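Local atomic coordinates of bartonella effector protein (Bep) substrate of VirB T4SS (Bartonella sp. 1-1C, PDB entry 4PY3), a protein that is a VirB-translocated effector with an N-terminal FIC domain, a fold that typically AMPylates proteins with ATP, an activity predicted for it but not certain. Residues 68-73 and 159-164; 10-15 and 89-94; 78-83 and 153-158; 60-65 and 164-169. All blocks are in the same frame, centred on the assembly; numbering follows the deposited sequence.

In the fold
From the N terminus, the first of these contacts begins at residues 10-15: interaction 2 brings them against 89-94, at the short antiparallel hairpin 85-86/92-93, and closes a loop of 73 residues. This loop crosses the other three, which enclose one another. The outermost, of 98 residues, is closed by interaction 4, where helix 59-70 packs on helix 159-173; interaction 1 closes one of 85 within it, nearer the C-terminal end of the first helix and the N-terminal end of the second; interaction 3 closes the innermost, of 69, joining loops 78-83 and 153-158. Interactions 1, 3 and 4 touch through T162, F155 and L62. Y13 and R156 connect interaction 2 to interaction 3.

Interaction 1: 68-73 and 159-164; sequences RLFEST and NEPTQR
T162 OG1 faces two side chains of the other segment, with F70 CE2 at 3.8 Å and L69 CD1 at 3.9 Å. The oxygen meets the F70 ring at its edge, near the ring plane, and P161 does the same one atom further on: its CG comes to 4.0 Å from F70 CZ, the proline ring and the phenylalanine side chain crossing at about a right angle. The ring thus presents its rim to the start of helix 159-173. One of its faces is partly covered by its own neighbour, with L69 CB lying 3.7 Å above the plane and offset toward the rim. F70 has CG anti to the carbonyl carbon (chi1 -62°), which sends the ring across from its own helix toward helix 159-173. L69 approaches T162 at a slant and touches it with CD1 alone, while the H66 ring, from helix 59-70, meets F70 at about 45°. This is the join between two principal helices of the Fic core. No hydrogen bond spans it: the T162 hydroxyl is bound to G158 O, at the N-cap of its own helix, so it can sit among carbon atoms with its polar need met and leave the contact essentially apolar.

Interaction 2: 10-15 and 89-94; sequences ARNYAY and DGTVAE
The Y13 ring is held between A93 and R156. On one face the methyl carbon A93 CB stands over the centre, 3.6 Å from the centroid and only 4° off the ring normal, a clear CH-pi contact; on the opposite face R156 CD lies over Y13 CD2 at 3.6 Å. Near the outer end of the ring, E94 N approaches Y13 CE2 obliquely at 3.5 Å, and W76 makes an edge-to-face pair with the tyrosine. The setting is a short 3-10 segment, 11-13, laid against the second strand of the antiparallel hairpin 85-86/92-93, which by its place in the chain probably corresponds to the flap of Fic domains. The second flat group is the N12 amide. Its ND2 donates to V92 O over 2.9 Å, almost straight at 166°; the acceptor lies in the amide plane, whereas the donor stands above the carbonyl plane of V92, 46° out of it. The amide carbon N12 CG also rests on T91 CB. K22, outside both segments, ties them further: its NZ binds N12 O and forms a salt bridge with D89 OD2. The turn leading into the strand is an Asx turn, D89 OD1 accepting from T91 N at 2.8 Å; the same oxygen also takes T91 OG1 at 2.7 Å.

Interaction 3: 78-83 and 153-158; sequences GYTRDF and APFRAG
R81 reaches across the backbone of A153 and P154, its CG 3.6 Å from P154 O. From CG to NE the chain is extended, which carries the guanidinium to A153 O: NE donates over 2.8 Å at 168°, the oxygen lying in the guanidinium plane, and NH2 adds a weak bond to it. The backbone N of R81 binds P154 O at 2.8 Å. A water donates to Y79 O and accepts from R156 N. F155 turns its edge to the first loop, CD1 3.5 Å from Y79 O, while its ring stacks with H66. Residues 153-159, APFRAGN, occupy the place of the Fic signature HPFx(D/E)GN, with A153 at the histidine position and A157 at the acidic one; the contact joins that loop to 78-83. R81 NH2 also binds V108 O and I152 O, and NH1 binds M95 O. The buried guanidinium is therefore gripped by peptide oxygens, two of them at the C-terminal end of helix 135-152, whose dipole probably helps stabilise its charge.

Interaction 4: 60-65 and 164-169; sequences SYLKYI and RVFFEK
F166 lays its ring against Y61 and L62, and one ring atom does much of the work: CD2 lies 3.7 Å from L62 CD1 and 3.8 Å from Y61 CD2. Its CG is anti to the backbone N (chi1 -176°), which swings the ring off the side of its helix and toward the neighbouring one. The two aromatic rings form neither a stack nor an edge-to-face pair; their planes are inclined at 52°. I65 packs at the root of F166 with CD1, 3.9 Å from F166 CA. The same methyl lies over one face of the Y61 ring, 3.5 Å above its plane and offset toward the rim, while CG2 of I65 meets V165 CG1 at 3.9 Å. Further along, Y61 OH comes against the aliphatic part of K169, 3.5 Å from CG, the two side chains at about a right angle. A bend at chi2 leads the lysine away, and its NZ binds N49 OD1 instead. L149 of helix 135-152 packs on L62 as well. With axes 9.9 Å apart at closest approach and N-to-C directions at 124°, the helices build an apolar crossing within the all-helical core of the Fic fold, where the helix following the signature loop rests on an earlier one.

Interaction 1: 68-73 and 159-164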
loop_
_atom_site.group_PDB
_atom_site.type_symbol
_atom_site.label_atom_id
_atom_site.label_comp_id
_atom_site.label_asym_id
_atom_site.label_seq_id
_atom_site.Cartn_x
_atom_site.Cartn_y
_atom_site.Cartn_z
ATOM N N ARG A 68 -4.043 8.315 -7.836
ATOM C CA ARG A 68 -3.569 8.274 -9.211
ATOM C C ARG A 68 -3.639 6.880 -9.810
ATOM O O ARG A 68 -3.960 6.723 -10.982
ATOM C CB ARG A 68 -2.145 8.809 -9.309
ATOM C CG ARG A 68 -2.050 10.325 -9.182
ATOM C CD ARG A 68 -2.707 10.988 -10.378
ATOM N NE ARG A 68 -2.546 12.432 -10.378
ATOM C CZ ARG A 68 -3.373 13.289 -10.971
ATOM N NH1 ARG A 68 -4.464 12.866 -11.615
ATOM N NH2 ARG A 68 -3.122 14.592 -10.908
ATOM N N LEU A 69 -3.334 5.871 -9.012
ATOM C CA LEU A 69 -3.301 4.505 -9.511
ATOM C C LEU A 69 -4.684 3.982 -9.842
ATOM O O LEU A 69 -4.821 3.190 -10.763
ATOM C CB LEU A 69 -2.648 3.564 -8.500
ATOM C CG LEU A 69 -1.136 3.700 -8.256
ATOM C CD1 LEU A 69 -0.694 2.604 -7.301
ATOM C CD2 LEU A 69 -0.346 3.619 -9.546
ATOM N N PHE A 70 -5.700 4.436 -9.105
ATOM C CA PHE A 70 -7.028 3.839 -9.183
ATOM C C PHE A 70 -8.199 4.767 -9.541
ATOM O O PHE A 70 -9.318 4.298 -9.629
ATOM C CB PHE A 70 -7.326 3.125 -7.870
ATOM C CG PHE A 70 -6.375 2.005 -7.584
ATOM C CD1 PHE A 70 -6.403 0.855 -8.352
ATOM C CD2 PHE A 70 -5.460 2.098 -6.554
ATOM C CE1 PHE A 70 -5.508 -0.180 -8.107
ATOM C CE2 PHE A 70 -4.569 1.075 -6.302
ATOM C CZ PHE A 70 -4.587 -0.070 -7.079
ATOM N N GLU A 71 -7.945 6.043 -9.808
ATOM C CA GLU A 71 -9.029 6.997 -10.089
ATOM C C GLU A 71 -9.820 6.712 -11.362
ATOM O O GLU A 71 -10.945 7.205 -11.510
ATOM C CB GLU A 71 -8.527 8.445 -10.100
ATOM C CG GLU A 71 -7.510 8.787 -11.182
ATOM C CD GLU A 71 -6.750 10.084 -10.929
ATOM O OE1 GLU A 71 -6.913 10.712 -9.841
ATOM O OE2 GLU A 71 -5.978 10.482 -11.836
ATOM N N SER A 72 -9.244 5.945 -12.291
ATOM C CA SER A 72 -9.960 5.569 -13.514
ATOM C C SER A 72 -10.874 4.361 -13.301
ATOM O O SER A 72 -11.742 4.091 -14.136
ATOM C CB SER A 72 -8.989 5.275 -14.652
ATOM O OG SER A 72 -8.382 6.459 -15.124
ATOM N N THR A 73 -10.681 3.670 -12.177
ATOM C CA THR A 73 -11.350 2.419 -11.878
ATOM C C THR A 73 -12.268 2.488 -10.656
ATOM O O THR A 73 -13.387 1.999 -10.705
ATOM C CB THR A 73 -10.312 1.318 -11.652
ATOM O OG1 THR A 73 -9.569 1.132 -12.858
ATOM C CG2 THR A 73 -10.971 0.005 -11.270
ATOM N N ASN A 159 -3.809 -1.816 -1.678
ATOM C CA ASN A 159 -2.790 -1.450 -0.682
ATOM C C ASN A 159 -1.393 -1.798 -1.178
ATOM O O ASN A 159 -0.503 -0.962 -1.156
ATOM C CB ASN A 159 -3.045 -2.121 0.673
ATOM C CG ASN A 159 -4.214 -1.512 1.421
ATOM O OD1 ASN A 159 -4.214 -0.325 1.735
ATOM N ND2 ASN A 159 -5.256 -2.313 1.661
ATOM N N GLU A 160 -1.233 -3.007 -1.705
ATOM C CA GLU A 160 0.095 -3.509 -2.058
ATOM C C GLU A 160 0.802 -2.616 -3.086
ATOM O O GLU A 160 1.867 -2.076 -2.788
ATOM C CB GLU A 160 0.043 -4.970 -2.523
ATOM C CG GLU A 160 -0.428 -5.943 -1.444
ATOM C CD GLU A 160 -1.959 -5.996 -1.271
ATOM O OE1 GLU A 160 -2.705 -5.205 -1.924
ATOM O OE2 GLU A 160 -2.421 -6.846 -0.477
ATOM N N PRO A 161 0.220 -2.444 -4.289
ATOM C CA PRO A 161 0.927 -1.622 -5.289
ATOM C C PRO A 161 1.125 -0.177 -4.846
ATOM O O PRO A 161 2.122 0.443 -5.211
ATOM C CB PRO A 161 0.016 -1.689 -6.521
ATOM C CG PRO A 161 -1.312 -2.087 -5.989
ATOM C CD PRO A 161 -1.029 -2.998 -4.835
ATOM N N THR A 162 0.189 0.346 -4.058
ATOM C CA THR A 162 0.323 1.698 -3.535
ATOM C C THR A 162 1.549 1.839 -2.601
ATOM O O THR A 162 2.327 2.774 -2.746
ATOM C CB THR A 162 -0.946 2.133 -2.786
ATOM O OG1 THR A 162 -2.070 2.096 -3.681
ATOM C CG2 THR A 162 -0.783 3.545 -2.248
ATOM N N GLN A 163 1.666 0.945 -1.623
ATOM C CA GLN A 163 2.787 0.984 -0.668
ATOM C C GLN A 163 4.122 0.706 -1.343
ATOM O O GLN A 163 5.111 1.341 -1.003
ATOM C CB GLN A 163 2.548 0.131 0.585
ATOM C CG GLN A 163 2.361 -1.325 0.267
ATOM C CD GLN A 163 1.744 -2.124 1.413
ATOM O OE1 GLN A 163 1.070 -1.581 2.319
ATOM N NE2 GLN A 163 1.966 -3.430 1.378
ATOM N N ARG A 164 4.140 -0.135 -2.371
ATOM C CA ARG A 164 5.385 -0.362 -3.115
ATOM C C ARG A 164 5.857 0.887 -3.841
ATOM O O ARG A 164 7.042 1.237 -3.770
ATOM C CB ARG A 164 5.239 -1.491 -4.117
ATOM C CG ARG A 164 5.040 -2.821 -3.441
ATOM C CD ARG A 164 4.794 -3.901 -4.461
ATOM N NE ARG A 164 4.262 -5.082 -3.779
ATOM C CZ ARG A 164 4.119 -6.285 -4.321
ATOM N NH1 ARG A 164 4.513 -6.509 -5.569
ATOM N NH2 ARG A 164 3.595 -7.269 -3.601
#

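Interaction 2: 10-15 and 89-94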
loop_
_atom_site.group_PDB
_atom_site.type_symbol
_atom_site.label_atom_id
_atom_site.label_comp_id
_atom_site.label_asym_id
_atom_site.label_seq_id
_atom_site.Cartn_x
_atom_site.Cartn_y
_atom_site.Cartn_z
ATOM N N ALA A 10 -19.943 -2.470 4.529
ATOM C CA ALA A 10 -18.826 -3.051 3.774
ATOM C C ALA A 10 -19.261 -3.657 2.443
ATOM O O ALA A 10 -18.573 -3.505 1.436
ATOM C CB ALA A 10 -18.087 -4.088 4.621
ATOM N N ARG A 11 -20.410 -4.331 2.438
ATOM C CA ARG A 11 -20.974 -4.906 1.203
ATOM C C ARG A 11 -21.212 -3.861 0.091
ATOM O O ARG A 11 -21.226 -4.208 -1.087
ATOM C CB ARG A 11 -22.245 -5.732 1.486
ATOM C CG ARG A 11 -23.395 -4.980 2.078
ATOM C CD ARG A 11 -24.532 -5.937 2.429
ATOM N NE ARG A 11 -24.243 -7.241 3.076
ATOM C CZ ARG A 11 -24.143 -8.429 2.448
ATOM N NH1 ARG A 11 -24.214 -8.544 1.118
ATOM N NH2 ARG A 11 -23.949 -9.536 3.164
ATOM N N ASN A 12 -21.340 -2.585 0.452
ATOM C CA ASN A 12 -21.535 -1.515 -0.537
ATOM C C ASN A 12 -20.339 -1.162 -1.426
ATOM O O ASN A 12 -20.517 -0.446 -2.415
ATOM C CB ASN A 12 -22.062 -0.249 0.145
ATOM C CG ASN A 12 -23.489 -0.412 0.634
ATOM O OD1 ASN A 12 -24.245 -1.208 0.086
ATOM N ND2 ASN A 12 -23.860 0.325 1.671
ATOM N N TYR A 13 -19.136 -1.633 -1.088
ATOM C CA TYR A 13 -18.011 -1.558 -2.017
ATOM C C TYR A 13 -18.199 -2.510 -3.214
ATOM O O TYR A 13 -17.683 -2.264 -4.294
ATOM C CB TYR A 13 -16.676 -1.886 -1.318
ATOM C CG TYR A 13 -16.104 -0.790 -0.445
ATOM C CD1 TYR A 13 -15.520 0.341 -1.000
ATOM C CD2 TYR A 13 -16.117 -0.896 0.936
ATOM C CE1 TYR A 13 -14.982 1.343 -0.196
ATOM C CE2 TYR A 13 -15.579 0.099 1.745
ATOM C CZ TYR A 13 -15.018 1.214 1.171
ATOM O OH TYR A 13 -14.479 2.199 1.986
ATOM N N ALA A 14 -18.917 -3.608 -3.014
ATOM C CA ALA A 14 -19.143 -4.591 -4.079
ATOM C C ALA A 14 -20.560 -4.448 -4.662
ATOM O O ALA A 14 -21.407 -3.801 -4.057
ATOM C CB ALA A 14 -18.938 -6.000 -3.542
ATOM N N TYR A 15 -20.808 -5.039 -5.824
ATOM C CA TYR A 15 -22.153 -4.971 -6.447
ATOM C C TYR A 15 -23.194 -5.747 -5.630
ATOM O O TYR A 15 -22.848 -6.703 -4.952
ATOM C CB TYR A 15 -22.114 -5.479 -7.894
ATOM C CG TYR A 15 -21.401 -4.556 -8.838
ATOM C CD1 TYR A 15 -21.998 -3.385 -9.280
ATOM C CD2 TYR A 15 -20.119 -4.855 -9.304
ATOM C CE1 TYR A 15 -21.347 -2.536 -10.167
ATOM C CE2 TYR A 15 -19.456 -4.005 -10.184
ATOM C CZ TYR A 15 -20.074 -2.851 -10.611
ATOM O OH TYR A 15 -19.412 -2.026 -11.481
ATOM N N ASP A 89 -24.126 5.811 -7.004
ATOM C CA ASP A 89 -25.405 5.109 -6.968
ATOM C C ASP A 89 -26.190 5.416 -5.691
ATOM O O ASP A 89 -27.296 4.906 -5.524
ATOM C CB ASP A 89 -25.216 3.586 -7.148
ATOM C CG ASP A 89 -24.499 2.936 -5.974
ATOM O OD1 ASP A 89 -24.415 3.574 -4.891
ATOM O OD2 ASP A 89 -24.048 1.775 -6.140
ATOM N N GLY A 90 -25.628 6.227 -4.792
ATOM C CA GLY A 90 -26.328 6.636 -3.576
ATOM C C GLY A 90 -25.935 5.865 -2.328
ATOM O O GLY A 90 -26.241 6.297 -1.214
ATOM N N THR A 91 -25.282 4.714 -2.489
ATOM C CA THR A 91 -24.916 3.891 -1.335
ATOM C C THR A 91 -23.682 4.424 -0.652
ATOM O O THR A 91 -22.884 5.132 -1.250
ATOM C CB THR A 91 -24.682 2.415 -1.706
ATOM O OG1 THR A 91 -23.574 2.297 -2.608
ATOM C CG2 THR A 91 -25.939 1.821 -2.337
ATOM N N VAL A 92 -23.525 4.048 0.606
ATOM C CA VAL A 92 -22.437 4.546 1.438
ATOM C C VAL A 92 -21.589 3.366 1.909
ATOM O O VAL A 92 -22.099 2.430 2.529
ATOM C CB VAL A 92 -22.994 5.347 2.641
ATOM C CG1 VAL A 92 -21.877 5.916 3.509
ATOM C CG2 VAL A 92 -23.872 6.480 2.149
ATOM N N ALA A 93 -20.295 3.421 1.636
ATOM C CA ALA A 93 -19.408 2.294 1.940
ATOM C C ALA A 93 -18.321 2.636 2.937
ATOM O O ALA A 93 -17.746 3.722 2.936
ATOM C CB ALA A 93 -18.784 1.741 0.672
ATOM N N GLU A 94 -18.029 1.652 3.770
ATOM C CA GLU A 94 -17.038 1.772 4.813
ATOM C C GLU A 94 -16.624 0.349 5.173
ATOM O O GLU A 94 -17.434 -0.564 5.086
ATOM C CB GLU A 94 -17.729 2.470 5.980
ATOM C CG GLU A 94 -16.844 2.850 7.139
ATOM C CD GLU A 94 -17.624 3.457 8.289
ATOM O OE1 GLU A 94 -18.723 4.022 8.053
ATOM O OE2 GLU A 94 -17.151 3.346 9.435
#

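Interaction 3: 78-83 and 153-158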
loop_
_atom_site.group_PDB
_atom_site.type_symbol
_atom_site.label_atom_id
_atom_site.label_comp_id
_atom_site.label_asym_id
_atom_site.label_seq_id
_atom_site.Cartn_x
_atom_site.Cartn_y
_atom_site.Cartn_z
ATOM N N GLY A 78 -8.126 6.859 -3.378
ATOM C CA GLY A 78 -7.480 7.871 -2.558
ATOM C C GLY A 78 -8.094 7.981 -1.176
ATOM O O GLY A 78 -7.494 8.573 -0.269
ATOM N N TYR A 79 -9.300 7.437 -1.027
ATOM C CA TYR A 79 -10.007 7.445 0.243
ATOM C C TYR A 79 -9.754 6.136 0.982
ATOM O O TYR A 79 -9.810 5.060 0.395
ATOM C CB TYR A 79 -11.518 7.630 0.047
ATOM C CG TYR A 79 -11.969 9.034 -0.307
ATOM C CD1 TYR A 79 -11.750 10.103 0.570
ATOM C CD2 TYR A 79 -12.626 9.296 -1.501
ATOM C CE1 TYR A 79 -12.177 11.387 0.267
ATOM C CE2 TYR A 79 -13.040 10.576 -1.821
ATOM C CZ TYR A 79 -12.831 11.617 -0.931
ATOM O OH TYR A 79 -13.250 12.896 -1.236
ATOM N N THR A 80 -9.487 6.250 2.277
ATOM C CA THR A 80 -9.207 5.098 3.115
ATOM C C THR A 80 -10.512 4.460 3.585
ATOM O O THR A 80 -11.593 5.037 3.422
ATOM C CB THR A 80 -8.325 5.496 4.308
ATOM O OG1 THR A 80 -8.882 6.628 4.973
ATOM C CG2 THR A 80 -6.935 5.872 3.821
ATOM N N ARG A 81 -10.413 3.250 4.137
ATOM C CA ARG A 81 -11.605 2.438 4.380
ATOM C C ARG A 81 -12.336 2.815 5.663
ATOM O O ARG A 81 -13.397 2.246 5.964
ATOM C CB ARG A 81 -11.302 0.935 4.315
ATOM C CG ARG A 81 -10.428 0.407 5.419
ATOM C CD ARG A 81 -9.942 -1.012 5.133
ATOM N NE ARG A 81 -8.776 -1.319 5.964
ATOM C CZ ARG A 81 -8.798 -1.660 7.249
ATOM N NH1 ARG A 81 -9.948 -1.766 7.912
ATOM N NH2 ARG A 81 -7.648 -1.916 7.868
ATOM N N ASP A 82 -11.805 3.790 6.378
ATOM C CA ASP A 82 -12.524 4.445 7.468
ATOM C C ASP A 82 -13.309 5.657 6.978
ATOM O O ASP A 82 -14.092 6.239 7.734
ATOM C CB ASP A 82 -11.552 4.889 8.582
ATOM C CG ASP A 82 -10.399 5.714 8.066
ATOM O OD1 ASP A 82 -10.200 5.819 6.840
ATOM O OD2 ASP A 82 -9.621 6.225 8.891
ATOM N N PHE A 83 -13.070 6.063 5.736
ATOM C CA PHE A 83 -13.810 7.167 5.161
ATOM C C PHE A 83 -15.184 6.665 4.688
ATOM O O PHE A 83 -15.271 5.709 3.909
ATOM C CB PHE A 83 -13.054 7.774 3.991
ATOM C CG PHE A 83 -13.681 9.023 3.460
ATOM C CD1 PHE A 83 -13.370 10.257 3.997
ATOM C CD2 PHE A 83 -14.611 8.955 2.422
ATOM C CE1 PHE A 83 -13.958 11.408 3.507
ATOM C CE2 PHE A 83 -15.205 10.102 1.930
ATOM C CZ PHE A 83 -14.878 11.327 2.474
ATOM N N ALA A 153 -3.052 -1.405 6.287
ATOM C CA ALA A 153 -3.871 -1.647 5.107
ATOM C C ALA A 153 -4.997 -0.623 5.029
ATOM O O ALA A 153 -6.185 -0.981 5.036
ATOM C CB ALA A 153 -4.421 -3.055 5.133
ATOM N N PRO A 154 -4.627 0.666 4.928
ATOM C CA PRO A 154 -5.594 1.748 5.026
ATOM C C PRO A 154 -6.679 1.794 3.935
ATOM O O PRO A 154 -7.735 2.416 4.164
ATOM C CB PRO A 154 -4.715 2.984 4.947
ATOM C CG PRO A 154 -3.603 2.568 4.057
ATOM C CD PRO A 154 -3.330 1.145 4.434
ATOM N N PHE A 155 -6.439 1.187 2.777
ATOM C CA PHE A 155 -7.436 1.214 1.686
ATOM C C PHE A 155 -8.255 -0.071 1.597
ATOM O O PHE A 155 -7.818 -1.128 2.034
ATOM C CB PHE A 155 -6.768 1.488 0.343
ATOM C CG PHE A 155 -5.907 2.715 0.346
ATOM C CD1 PHE A 155 -6.473 3.968 0.229
ATOM C CD2 PHE A 155 -4.536 2.611 0.487
ATOM C CE1 PHE A 155 -5.690 5.104 0.244
ATOM C CE2 PHE A 155 -3.746 3.742 0.510
ATOM C CZ PHE A 155 -4.321 4.991 0.396
ATOM N N ARG A 156 -9.443 0.039 1.011
ATOM C CA ARG A 156 -10.313 -1.119 0.791
ATOM C C ARG A 156 -9.619 -2.161 -0.077
ATOM O O ARG A 156 -9.793 -3.364 0.115
ATOM C CB ARG A 156 -11.652 -0.681 0.140
ATOM C CG ARG A 156 -12.575 -1.807 -0.321
ATOM C CD ARG A 156 -12.975 -2.709 0.827
ATOM N NE ARG A 156 -13.727 -3.876 0.369
ATOM C CZ ARG A 156 -13.188 -5.022 -0.044
ATOM N NH1 ARG A 156 -11.869 -5.192 -0.073
ATOM N NH2 ARG A 156 -13.966 -6.015 -0.413
ATOM N N ALA A 157 -8.878 -1.687 -1.065
ATOM C CA ALA A 157 -8.088 -2.550 -1.932
ATOM C C ALA A 157 -7.006 -1.705 -2.577
ATOM O O ALA A 157 -7.051 -0.482 -2.527
ATOM C CB ALA A 157 -8.963 -3.211 -3.003
ATOM N N GLY A 158 -6.028 -2.379 -3.167
ATOM C CA GLY A 158 -4.920 -1.715 -3.837
ATOM C C GLY A 158 -3.830 -1.253 -2.886
ATOM O O GLY A 158 -3.037 -0.376 -3.242
HETATM O O HOH W 1 -10.906 2.502 1.074
#

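Interaction 4: 60-65 and 164-169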
loop_
_atom_site.group_PDB
_atom_site.type_symbol
_atom_site.label_atom_id
_atom_site.label_comp_id
_atom_site.label_asym_id
_atom_site.label_seq_id
_atom_site.Cartn_x
_atom_site.Cartn_y
_atom_site.Cartn_z
ATOM N N SER A 60 -0.787 11.524 3.296
ATOM C CA SER A 60 -1.319 12.320 2.191
ATOM C C SER A 60 -0.708 11.901 0.860
ATOM O O SER A 60 -1.423 11.753 -0.125
ATOM C CB SER A 60 -1.080 13.817 2.412
ATOM O OG SER A 60 -2.021 14.345 3.325
ATOM N N TYR A 61 0.615 11.746 0.818
ATOM C CA TYR A 61 1.278 11.302 -0.405
ATOM C C TYR A 61 0.851 9.880 -0.777
ATOM O O TYR A 61 0.626 9.584 -1.946
ATOM C CB TYR A 61 2.785 11.378 -0.243
ATOM C CG TYR A 61 3.581 11.044 -1.485
ATOM C CD1 TYR A 61 3.453 11.799 -2.646
ATOM C CD2 TYR A 61 4.493 9.990 -1.487
ATOM C CE1 TYR A 61 4.199 11.504 -3.778
ATOM C CE2 TYR A 61 5.248 9.695 -2.610
ATOM C CZ TYR A 61 5.102 10.455 -3.755
ATOM O OH TYR A 61 5.834 10.143 -4.885
ATOM N N LEU A 62 0.751 9.007 0.219
ATOM C CA LEU A 62 0.267 7.641 0.012
ATOM C C LEU A 62 -1.132 7.631 -0.635
ATOM O O LEU A 62 -1.382 6.894 -1.583
ATOM C CB LEU A 62 0.214 6.883 1.338
ATOM C CG LEU A 62 -0.152 5.403 1.237
ATOM C CD1 LEU A 62 1.006 4.587 0.697
ATOM C CD2 LEU A 62 -0.596 4.864 2.585
ATOM N N LYS A 63 -2.022 8.465 -0.106
ATOM C CA LYS A 63 -3.360 8.582 -0.635
ATOM C C LYS A 63 -3.350 9.109 -2.057
ATOM O O LYS A 63 -4.133 8.654 -2.895
ATOM C CB LYS A 63 -4.222 9.483 0.250
ATOM C CG LYS A 63 -4.659 8.799 1.530
ATOM C CD LYS A 63 -5.668 9.653 2.278
ATOM C CE LYS A 63 -5.067 10.380 3.434
ATOM N NZ LYS A 63 -6.154 10.983 4.259
ATOM N N TYR A 64 -2.478 10.081 -2.323
ATOM C CA TYR A 64 -2.362 10.647 -3.662
ATOM C C TYR A 64 -1.911 9.575 -4.663
ATOM O O TYR A 64 -2.408 9.525 -5.789
ATOM C CB TYR A 64 -1.420 11.853 -3.680
ATOM C CG TYR A 64 -1.084 12.329 -5.078
ATOM C CD1 TYR A 64 -2.002 13.065 -5.823
ATOM C CD2 TYR A 64 0.148 12.036 -5.661
ATOM C CE1 TYR A 64 -1.696 13.501 -7.106
ATOM C CE2 TYR A 64 0.453 12.459 -6.939
ATOM C CZ TYR A 64 -0.464 13.189 -7.656
ATOM O OH TYR A 64 -0.151 13.622 -8.919
ATOM N N ILE A 65 -0.986 8.714 -4.251
ATOM C CA ILE A 65 -0.537 7.637 -5.119
ATOM C C ILE A 65 -1.702 6.707 -5.438
ATOM O O ILE A 65 -1.896 6.334 -6.585
ATOM C CB ILE A 65 0.592 6.822 -4.480
ATOM C CG1 ILE A 65 1.863 7.675 -4.421
ATOM C CG2 ILE A 65 0.873 5.554 -5.271
ATOM C CD1 ILE A 65 2.843 7.207 -3.375
ATOM N N ARG A 164 4.140 -0.135 -2.371
ATOM C CA ARG A 164 5.385 -0.362 -3.115
ATOM C C ARG A 164 5.857 0.887 -3.841
ATOM O O ARG A 164 7.042 1.237 -3.770
ATOM C CB ARG A 164 5.239 -1.491 -4.117
ATOM C CG ARG A 164 5.040 -2.821 -3.441
ATOM C CD ARG A 164 4.794 -3.901 -4.461
ATOM N NE ARG A 164 4.262 -5.082 -3.779
ATOM C CZ ARG A 164 4.119 -6.285 -4.321
ATOM N NH1 ARG A 164 4.513 -6.509 -5.569
ATOM N NH2 ARG A 164 3.595 -7.269 -3.601
ATOM N N VAL A 165 4.945 1.576 -4.528
ATOM C CA VAL A 165 5.337 2.808 -5.207
ATOM C C VAL A 165 5.850 3.830 -4.189
ATOM O O VAL A 165 6.827 4.519 -4.439
ATOM C CB VAL A 165 4.192 3.402 -6.044
ATOM C CG1 VAL A 165 4.537 4.801 -6.539
ATOM C CG2 VAL A 165 3.910 2.507 -7.231
ATOM N N PHE A 166 5.176 3.915 -3.050
ATOM C CA PHE A 166 5.549 4.843 -1.992
ATOM C C PHE A 166 6.990 4.569 -1.531
ATOM O O PHE A 166 7.803 5.484 -1.448
ATOM C CB PHE A 166 4.578 4.686 -0.823
ATOM C CG PHE A 166 4.803 5.651 0.306
ATOM C CD1 PHE A 166 5.802 5.417 1.250
ATOM C CD2 PHE A 166 3.993 6.766 0.459
ATOM C CE1 PHE A 166 5.993 6.284 2.304
ATOM C CE2 PHE A 166 4.190 7.642 1.509
ATOM C CZ PHE A 166 5.198 7.403 2.435
ATOM N N PHE A 167 7.303 3.308 -1.250
ATOM C CA PHE A 167 8.641 2.953 -0.770
ATOM C C PHE A 167 9.714 3.047 -1.831
ATOM O O PHE A 167 10.837 3.437 -1.520
ATOM C CB PHE A 167 8.654 1.587 -0.087
ATOM C CG PHE A 167 8.293 1.669 1.360
ATOM C CD1 PHE A 167 6.968 1.876 1.749
ATOM C CD2 PHE A 167 9.273 1.595 2.340
ATOM C CE1 PHE A 167 6.631 1.973 3.092
ATOM C CE2 PHE A 167 8.944 1.695 3.682
ATOM C CZ PHE A 167 7.625 1.885 4.060
ATOM N N GLU A 168 9.382 2.761 -3.086
ATOM C CA GLU A 168 10.338 2.994 -4.173
ATOM C C GLU A 168 10.685 4.483 -4.282
ATOM O O GLU A 168 11.856 4.844 -4.433
ATOM C CB GLU A 168 9.822 2.455 -5.503
ATOM C CG GLU A 168 9.660 0.939 -5.502
ATOM C CD GLU A 168 9.386 0.358 -6.880
ATOM O OE1 GLU A 168 9.360 1.132 -7.860
ATOM O OE2 GLU A 168 9.210 -0.881 -6.983
ATOM N N LYS A 169 9.678 5.340 -4.158
ATOM C CA LYS A 169 9.897 6.790 -4.176
ATOM C C LYS A 169 10.678 7.268 -2.951
ATOM O O LYS A 169 11.487 8.186 -3.041
ATOM C CB LYS A 169 8.566 7.530 -4.232
ATOM C CG LYS A 169 7.757 7.252 -5.484
ATOM C CD LYS A 169 8.296 8.004 -6.680
ATOM C CE LYS A 169 7.513 7.647 -7.929
ATOM N NZ LYS A 169 8.269 8.027 -9.151
#